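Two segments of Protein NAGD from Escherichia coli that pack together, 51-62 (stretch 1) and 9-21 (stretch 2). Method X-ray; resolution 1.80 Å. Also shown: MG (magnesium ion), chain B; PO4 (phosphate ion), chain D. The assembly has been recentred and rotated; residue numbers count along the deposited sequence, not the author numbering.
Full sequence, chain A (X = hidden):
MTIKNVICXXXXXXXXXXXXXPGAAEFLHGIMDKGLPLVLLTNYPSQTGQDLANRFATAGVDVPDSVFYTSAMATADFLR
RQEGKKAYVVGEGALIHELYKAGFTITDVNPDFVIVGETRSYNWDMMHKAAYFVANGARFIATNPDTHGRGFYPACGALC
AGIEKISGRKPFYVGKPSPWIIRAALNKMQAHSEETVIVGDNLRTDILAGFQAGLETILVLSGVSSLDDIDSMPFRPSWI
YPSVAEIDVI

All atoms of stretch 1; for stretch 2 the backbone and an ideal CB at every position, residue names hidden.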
ATOM      1  N   ASP A  51      31.181 -19.537  -8.238  1.00 17.21           N
ATOM      2  CA  ASP A  51      30.258 -20.362  -7.457  1.00 17.42           C
ATOM      3  C   ASP A  51      29.188 -20.909  -8.388  1.00 16.32           C
ATOM      4  O   ASP A  51      28.830 -22.083  -8.330  1.00 15.83           O
ATOM      5  CB  ASP A  51      29.547 -19.551  -6.363  1.00 23.67           C
ATOM      6  CG  ASP A  51      30.465 -19.132  -5.233  1.00 28.91           C
ATOM      7  OD1 ASP A  51      31.444 -19.853  -4.942  1.00 29.72           O
ATOM      8  OD2 ASP A  51      30.185 -18.079  -4.615  1.00 28.56           O
ATOM      9  N   LEU A  52      28.663 -20.034  -9.241  1.00 17.22           N
ATOM     10  CA  LEU A  52      27.619 -20.421 -10.178  1.00 17.74           C
ATOM     11  C   LEU A  52      28.125 -21.431 -11.193  1.00 17.02           C
ATOM     12  O   LEU A  52      27.422 -22.381 -11.520  1.00 17.02           O
ATOM     13  CB  LEU A  52      27.065 -19.182 -10.884  1.00 18.53           C
ATOM     14  CG  LEU A  52      26.155 -18.338  -9.982  1.00 18.84           C
ATOM     15  CD1 LEU A  52      25.926 -16.970 -10.602  1.00 19.52           C
ATOM     16  CD2 LEU A  52      24.838 -19.074  -9.769  1.00 19.36           C
ATOM     17  N   ALA A  53      29.344 -21.233 -11.685  1.00 18.71           N
ATOM     18  CA  ALA A  53      29.915 -22.167 -12.651  1.00 19.48           C
ATOM     19  C   ALA A  53      30.093 -23.538 -11.991  1.00 18.17           C
ATOM     20  O   ALA A  53      29.849 -24.570 -12.616  1.00 17.94           O
ATOM     21  CB  ALA A  53      31.257 -21.644 -13.168  1.00 17.06           C
ATOM     22  N   ASN A  54      30.538 -23.540 -10.761  1.00 16.93           N
ATOM     23  CA  ASN A  54      30.664 -24.772 -10.041  1.00 17.95           C
ATOM     24  C   ASN A  54      29.331 -25.486  -9.792  1.00 19.40           C
ATOM     25  O   ASN A  54      29.225 -26.660  -9.925  1.00 16.89           O
ATOM     26  CB  ASN A  54      31.415 -24.585  -8.754  1.00 19.09           C
ATOM     27  CG  ASN A  54      32.846 -24.219  -8.970  1.00 21.54           C
ATOM     28  OD1 ASN A  54      33.320 -24.317 -10.054  1.00 22.52           O
ATOM     29  ND2 ASN A  54      33.511 -23.806  -7.932  1.00 19.26           N
ATOM     30  N   ARG A  55      28.331 -24.697  -9.438  1.00 19.98           N
ATOM     31  CA  ARG A  55      26.985 -25.222  -9.220  1.00 20.32           C
ATOM     32  C   ARG A  55      26.472 -25.866 -10.508  1.00 18.83           C
ATOM     33  O   ARG A  55      25.901 -26.957 -10.486  1.00 19.09           O
ATOM     34  CB  ARG A  55      26.054 -24.086  -8.787  1.00 22.78           C
ATOM     35  CG  ARG A  55      24.581 -24.454  -8.711  1.00 24.75           C
ATOM     36  CD  ARG A  55      23.750 -23.213  -8.409  1.00 25.37           C
ATOM     37  NE  ARG A  55      22.315 -23.428  -8.593  1.00 24.62           N
ATOM     38  CZ  ARG A  55      21.431 -22.442  -8.695  1.00 24.97           C
ATOM     39  NH1 ARG A  55      21.839 -21.181  -8.628  1.00 24.73           N
ATOM     40  NH2 ARG A  55      20.146 -22.709  -8.877  1.00 22.84           N
ATOM     41  N   PHE A  56      26.682 -25.186 -11.633  1.00 18.44           N
ATOM     42  CA  PHE A  56      26.251 -25.694 -12.935  1.00 18.30           C
ATOM     43  C   PHE A  56      27.020 -26.958 -13.316  1.00 20.73           C
ATOM     44  O   PHE A  56      26.437 -27.936 -13.789  1.00 20.17           O
ATOM     45  CB  PHE A  56      26.463 -24.634 -14.019  1.00 15.62           C
ATOM     46  CG  PHE A  56      25.264 -23.744 -14.255  1.00 17.47           C
ATOM     47  CD1 PHE A  56      24.699 -23.016 -13.212  1.00 17.18           C
ATOM     48  CD2 PHE A  56      24.708 -23.635 -15.524  1.00 17.09           C
ATOM     49  CE1 PHE A  56      23.588 -22.186 -13.432  1.00 19.52           C
ATOM     50  CE2 PHE A  56      23.602 -22.813 -15.757  1.00 19.83           C
ATOM     51  CZ  PHE A  56      23.041 -22.086 -14.704  1.00 18.40           C
ATOM     52  N   ALA A  57      28.330 -26.929 -13.108  1.00 19.83           N
ATOM     53  CA  ALA A  57      29.179 -28.070 -13.435  1.00 21.39           C
ATOM     54  C   ALA A  57      28.810 -29.282 -12.579  1.00 21.12           C
ATOM     55  O   ALA A  57      28.807 -30.413 -13.061  1.00 21.68           O
ATOM     56  CB  ALA A  57      30.644 -27.703 -13.236  1.00 21.42           C
ATOM     57  N   THR A  58      28.503 -29.044 -11.310  1.00 21.75           N
ATOM     58  CA  THR A  58      28.116 -30.123 -10.408  1.00 22.28           C
ATOM     59  C   THR A  58      26.838 -30.770 -10.940  1.00 23.66           C
ATOM     60  O   THR A  58      26.620 -31.974 -10.783  1.00 22.94           O
ATOM     61  CB  THR A  58      27.853 -29.589  -8.981  1.00 24.11           C
ATOM     62  OG1 THR A  58      29.058 -29.027  -8.446  1.00 21.91           O
ATOM     63  CG2 THR A  58      27.367 -30.708  -8.069  1.00 23.20           C
ATOM     64  N   ALA A  59      26.003 -29.958 -11.583  1.00 25.31           N
ATOM     65  CA  ALA A  59      24.737 -30.426 -12.140  1.00 26.07           C
ATOM     66  C   ALA A  59      24.904 -30.985 -13.548  1.00 26.72           C
ATOM     67  O   ALA A  59      23.933 -31.397 -14.180  1.00 26.80           O
ATOM     68  CB  ALA A  59      23.719 -29.289 -12.150  1.00 24.63           C
ATOM     69  N   GLY A  60      26.135 -30.983 -14.047  1.00 28.64           N
ATOM     70  CA  GLY A  60      26.385 -31.515 -15.374  1.00 28.30           C
ATOM     71  C   GLY A  60      26.345 -30.525 -16.524  1.00 29.05           C
ATOM     72  O   GLY A  60      26.372 -30.937 -17.680  1.00 30.10           O
ATOM     73  N   VAL A  61      26.282 -29.230 -16.222  1.00 24.51           N
ATOM     74  CA  VAL A  61      26.253 -28.201 -17.262  1.00 24.94           C
ATOM     75  C   VAL A  61      27.541 -27.383 -17.200  1.00 24.92           C
ATOM     76  O   VAL A  61      27.828 -26.735 -16.192  1.00 23.10           O
ATOM     77  CB  VAL A  61      25.053 -27.241 -17.084  1.00 24.76           C
ATOM     78  CG1 VAL A  61      25.008 -26.259 -18.244  1.00 23.71           C
ATOM     79  CG2 VAL A  61      23.752 -28.032 -16.992  1.00 24.26           C
ATOM     80  N   ASP A  62      28.311 -27.407 -18.282  1.00 23.39           N
ATOM     81  CA  ASP A  62      29.575 -26.679 -18.315  1.00 24.77           C
ATOM     82  C   ASP A  62      29.551 -25.360 -19.079  1.00 23.41           C
ATOM     83  O   ASP A  62      29.314 -25.332 -20.284  1.00 23.28           O
ATOM     84  CB  ASP A  62      30.678 -27.563 -18.902  1.00 41.33           C
ATOM     85  CG  ASP A  62      30.894 -28.833 -18.110  1.00 45.70           C
ATOM     86  OD1 ASP A  62      30.753 -28.796 -16.870  1.00 46.59           O
ATOM     87  OD2 ASP A  62      31.220 -29.870 -18.726  1.00 49.54           O
ATOM     88  N   UNK A   9      17.560 -16.433 -18.000  1.00 14.76           N
ATOM     89  CA  UNK A   9      17.386 -16.506 -16.562  1.00 14.92           C
ATOM     90  C   UNK A   9      17.827 -17.888 -16.075  1.00 15.12           C
ATOM     91  O   UNK A   9      17.758 -18.869 -16.817  1.00 15.55           O
ATOM     92  CB  UNK A   9      15.933 -16.223 -16.173  1.00 14.92           C
ATOM     93  N   UNK A  10      18.268 -17.968 -14.827  1.00 14.48           N
ATOM     94  CA  UNK A  10      18.750 -19.233 -14.281  1.00 16.12           C
ATOM     95  C   UNK A  10      17.720 -20.118 -13.591  1.00 14.92           C
ATOM     96  O   UNK A  10      17.363 -21.180 -14.100  1.00 15.75           O
ATOM     97  CB  UNK A  10      19.869 -18.935 -13.281  1.00 16.12           C
ATOM     98  N   UNK A  11      17.236 -19.684 -12.434  1.00 17.35           N
ATOM     99  CA  UNK A  11      16.282 -20.484 -11.674  1.00 18.86           C
ATOM    100  C   UNK A  11      14.919 -20.676 -12.327  1.00 18.11           C
ATOM    101  O   UNK A  11      14.268 -19.719 -12.724  1.00 16.03           O
ATOM    102  CB  UNK A  11      16.079 -19.840 -10.301  1.00 18.86           C
ATOM    103  N   UNK A  12      14.497 -21.934 -12.439  1.00 16.73           N
ATOM    104  CA  UNK A  12      13.215 -22.234 -13.053  1.00 16.93           C
ATOM    105  C   UNK A  12      13.309 -22.315 -14.566  1.00 16.75           C
ATOM    106  O   UNK A  12      12.315 -22.567 -15.244  1.00 17.36           O
ATOM    107  CB  UNK A  12      12.182 -21.178 -12.654  1.00 16.93           C
ATOM    108  N   UNK A  13      14.513 -22.103 -15.091  1.00 15.67           N
ATOM    109  CA  UNK A  13      14.761 -22.135 -16.528  1.00 15.68           C
ATOM    110  C   UNK A  13      15.889 -23.115 -16.864  1.00 15.78           C
ATOM    111  O   UNK A  13      15.714 -24.030 -17.669  1.00 15.46           O
ATOM    112  CB  UNK A  13      15.105 -20.735 -17.039  1.00 15.68           C
ATOM    113  N   UNK A  14      17.043 -22.919 -16.235  1.00 15.45           N
ATOM    114  CA  UNK A  14      18.204 -23.768 -16.477  1.00 16.76           C
ATOM    115  C   UNK A  14      18.440 -24.699 -15.299  1.00 17.40           C
ATOM    116  O   UNK A  14      18.929 -25.822 -15.463  1.00 16.89           O
ATOM    117  CB  UNK A  14      19.449 -22.917 -16.738  1.00 16.76           C
ATOM    118  N   UNK A  15      18.107 -24.214 -14.122  1.00 17.08           N
ATOM    119  CA  UNK A  15      18.250 -24.974 -12.887  1.00 18.90           C
ATOM    120  C   UNK A  15      16.983 -25.044 -12.036  1.00 21.11           C
ATOM    121  O   UNK A  15      16.294 -24.098 -11.884  1.00 19.69           O
ATOM    122  CB  UNK A  15      19.379 -24.366 -12.052  1.00 18.90           C
ATOM    123  N   UNK A  16      16.747 -26.204 -11.450  1.00 19.87           N
ATOM    124  CA  UNK A  16      15.936 -26.317 -10.285  1.00 24.06           C
ATOM    125  C   UNK A  16      16.759 -26.630  -9.083  1.00 27.48           C
ATOM    126  O   UNK A  16      17.190 -27.707  -8.871  1.00 24.36           O
ATOM    127  CB  UNK A  16      14.854 -27.381 -10.483  1.00 24.06           C
ATOM    128  N   UNK A  17      16.973 -25.574  -8.348  1.00 28.63           N
ATOM    129  CA  UNK A  17      17.918 -25.574  -7.331  1.00 31.39           C
ATOM    130  C   UNK A  17      19.268 -26.031  -7.815  1.00 30.63           C
ATOM    131  O   UNK A  17      19.897 -25.414  -8.591  1.00 30.43           O
ATOM    132  CB  UNK A  17      17.425 -26.444  -6.173  1.00 31.39           C
ATOM    133  N   UNK A  18      19.666 -27.169  -7.339  1.00 30.53           N
ATOM    134  CA  UNK A  18      20.926 -27.709  -7.729  1.00 30.06           C
ATOM    135  C   UNK A  18      20.919 -28.781  -8.809  1.00 28.73           C
ATOM    136  O   UNK A  18      21.924 -29.347  -9.129  1.00 28.28           O
ATOM    137  CB  UNK A  18      21.602 -28.275  -6.479  1.00 30.06           C
ATOM    138  N   UNK A  19      19.758 -28.924  -9.416  1.00 25.41           N
ATOM    139  CA  UNK A  19      19.521 -29.903 -10.471  1.00 23.39           C
ATOM    140  C   UNK A  19      19.213 -29.179 -11.779  1.00 21.28           C
ATOM    141  O   UNK A  19      18.372 -28.283 -11.821  1.00 21.37           O
ATOM    142  CB  UNK A  19      18.377 -30.846 -10.093  1.00 23.39           C
ATOM    143  N   UNK A  20      19.896 -29.573 -12.848  1.00 22.43           N
ATOM    144  CA  UNK A  20      19.687 -28.940 -14.139  1.00 22.68           C
ATOM    145  C   UNK A  20      18.365 -29.341 -14.766  1.00 21.96           C
ATOM    146  O   UNK A  20      17.878 -30.459 -14.573  1.00 22.38           O
ATOM    147  CB  UNK A  20      20.837 -29.288 -15.087  1.00 22.68           C
ATOM    148  N   UNK A  21      17.779 -28.417 -15.516  1.00 21.55           N
ATOM    149  CA  UNK A  21      16.533 -28.693 -16.215  1.00 19.76           C
ATOM    150  C   UNK A  21      16.934 -29.495 -17.450  1.00 19.61           C
ATOM    151  O   UNK A  21      17.876 -29.129 -18.152  1.00 19.27           O
ATOM    152  CB  UNK A  21      15.772 -27.415 -16.574  1.00 19.76           C
TER
HETATM  153 MG    MG B1251      13.585 -17.615 -12.578  1.00 22.83          MG
HETATM  154  P   PO4 D1253      16.388 -16.142 -10.702  1.00 30.33           P
HETATM  155  O1  PO4 D1253      17.578 -16.696 -11.395  1.00 31.58           O
HETATM  156  O2  PO4 D1253      16.296 -14.685 -10.960  1.00 24.92           O
HETATM  157  O3  PO4 D1253      15.173 -16.807 -11.199  1.00 26.21           O
HETATM  158  O4  PO4 D1253      16.514 -16.385  -9.242  1.00 32.83           O

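Position 9 lies out of reach of stretch 1, but the magnesium and phosphate ions are near, so an acidic group that can bind a metal would suit. It is Asp9, whose OD2 lies 2.2 Å from MG.

At position 10, CA-to-CB points toward the helix, and the ideal CB is 4.7 Å from Phe56 CZ. A branched or long apolar side chain would fill this space. Ile10 CG2 lies 3.9 Å from Phe56 CE1, at the edge of the ring, and Ile10 CD1 4.4 Å from Leu52 CD2.

Position 11 points sideways, with its ideal CB 5.2 Å from Arg55 NH2. That charge favours an acid of short reach. Asp11 forms a salt bridge, Arg55 NH2 donating to Asp11 OD1 at 2.8 Å, while water 1 links its OD2 to Arg55 NH1. Asp11 O binds MG at 2.2 Å, and Asp11 N donates to PO4 O1 at 3.2 Å.

Position 12 has phi 84°, where a CB would jam against the preceding carbonyl; Gly12 fits. Position 13, out of reach, is open; it is Val13.

Position 14 points toward stretch 1, its ideal CB 4.2 Å from Phe56 CZ, so an apolar chain is expected. Leu14 places CD1 4.1 Å from Phe56 CE2, at the ring edge.

Position 15 also points toward the helix, its ideal CB 3.7 Å from Arg55 NH2 and 4.9 Å from Phe56 CE1. A long, flexible apolar chain could run over the ring toward Ala59. Met15, with all three chi angles m, sets SD over the face of Phe56, 4.3 Å from the ring centroid, and carries CE to 3.7 Å from Ala59 CB.

Positions 16 to 19 form a type II' turn. Position 16 points away, allowing many residues; it is His16. At 17, phi 53° and psi -112° favour glycine, and CB points away, yet the residue is Asp17. Its carbonyl O is what stretch 1 uses, accepting from Arg55 NH2 at 2.7 Å and from Arg55 NE at 3.1 Å.

Position 18 points sideways beside the aliphatic part of Arg55, where a small polar group would suit. Asn18 turns its side chain nearer to the arginine, and water 2 joins its backbone O to Arg55 O. Position 19 points away, tolerating much; it is Val19.

At 20 the ideal CB is already 3.7 Å from Val61 CG2 and 3.9 Å from Ala59 O, which favours a small residue. Ala20 packs its CB 4.1 Å from Ala59 CB. Position 21 points sideways without contact; it is Val21.

Stretch 2, residues 9-21: DIDGVLMHDNVAV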
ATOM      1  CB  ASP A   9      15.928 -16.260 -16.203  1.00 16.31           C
ATOM      2  CG  ASP A   9      15.675 -16.420 -14.736  1.00 17.80           C
ATOM      3  OD1 ASP A   9      16.314 -15.699 -13.939  1.00 18.07           O
ATOM      4  OD2 ASP A   9      14.849 -17.275 -14.386  1.00 19.29           O
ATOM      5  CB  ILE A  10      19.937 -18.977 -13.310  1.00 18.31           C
ATOM      6  CG1 ILE A  10      21.136 -18.463 -14.114  1.00 17.51           C
ATOM      7  CG2 ILE A  10      20.297 -20.255 -12.544  1.00 15.45           C
ATOM      8  CD1 ILE A  10      22.311 -18.000 -13.268  1.00 17.75           C
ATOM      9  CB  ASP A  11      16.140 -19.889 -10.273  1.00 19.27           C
ATOM     10  CG  ASP A  11      17.446 -19.948  -9.498  1.00 22.71           C
ATOM     11  OD1 ASP A  11      17.938 -21.071  -9.268  1.00 21.35           O
ATOM     12  OD2 ASP A  11      17.987 -18.882  -9.135  1.00 26.59           O
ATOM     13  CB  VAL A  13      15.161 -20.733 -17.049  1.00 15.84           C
ATOM     14  CG1 VAL A  13      15.461 -20.796 -18.543  1.00 16.17           C
ATOM     15  CG2 VAL A  13      14.039 -19.727 -16.764  1.00 16.56           C
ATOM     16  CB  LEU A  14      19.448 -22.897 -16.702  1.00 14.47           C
ATOM     17  CG  LEU A  14      19.400 -21.975 -17.929  1.00 15.87           C
ATOM     18  CD1 LEU A  14      20.647 -21.099 -17.989  1.00 14.26           C
ATOM     19  CD2 LEU A  14      19.290 -22.821 -19.184  1.00 16.12           C
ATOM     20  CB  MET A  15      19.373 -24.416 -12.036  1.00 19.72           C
ATOM     21  CG  MET A  15      20.671 -24.354 -12.716  1.00 23.70           C
ATOM     22  SD  MET A  15      21.471 -25.893 -13.018  1.00 24.67           S
ATOM     23  CE  MET A  15      21.965 -26.114 -11.520  1.00 24.78           C
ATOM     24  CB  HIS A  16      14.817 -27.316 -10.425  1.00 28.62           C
ATOM     25  CG  HIS A  16      13.794 -26.948 -11.437  1.00 30.52           C
ATOM     26  ND1 HIS A  16      13.482 -27.755 -12.491  1.00 32.55           N
ATOM     27  CD2 HIS A  16      13.002 -25.874 -11.543  1.00 31.60           C
ATOM     28  CE1 HIS A  16      12.544 -27.191 -13.209  1.00 30.75           C
ATOM     29  NE2 HIS A  16      12.241 -26.044 -12.659  1.00 31.36           N
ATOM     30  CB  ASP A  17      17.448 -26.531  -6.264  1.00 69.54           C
ATOM     31  CG  ASP A  17      17.433 -25.938  -4.973  1.00 75.14           C
ATOM     32  OD1 ASP A  17      18.454 -26.029  -4.255  1.00 76.60           O
ATOM     33  OD2 ASP A  17      16.373 -25.363  -4.657  1.00 77.42           O
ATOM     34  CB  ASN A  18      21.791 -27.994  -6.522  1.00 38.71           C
ATOM     35  CG  ASN A  18      22.116 -26.732  -5.705  1.00 41.11           C
ATOM     36  OD1 ASN A  18      22.227 -25.639  -6.220  1.00 42.81           O
ATOM     37  ND2 ASN A  18      22.282 -26.915  -4.435  1.00 37.52           N
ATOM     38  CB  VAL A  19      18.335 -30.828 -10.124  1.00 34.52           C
ATOM     39  CG1 VAL A  19      18.053 -31.770 -11.281  1.00 36.09           C
ATOM     40  CG2 VAL A  19      18.646 -31.625  -8.871  1.00 32.57           C
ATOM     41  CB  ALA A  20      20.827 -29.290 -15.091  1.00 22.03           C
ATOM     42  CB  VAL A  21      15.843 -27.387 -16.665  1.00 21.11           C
ATOM     43  CG1 VAL A  21      14.653 -27.708 -17.565  1.00 19.90           C
ATOM     44  CG2 VAL A  21      15.389 -26.595 -15.442  1.00 21.11           C
TER
HETATM   45  O   HOH W   1      20.732 -18.627  -9.201  1.00 29.82           O
HETATM   46  O   HOH W   2      24.528 -28.126  -8.492  1.00 22.44           O
HETATM   47  O   HOH W   3      21.624 -31.999 -12.999  1.00 21.65           O
HETATM   48  O   HOH W   4      12.585 -15.547 -12.880  1.00 20.05           O
HETATM   49  O   HOH W   5      12.114 -18.264 -10.882  1.00 21.42           O
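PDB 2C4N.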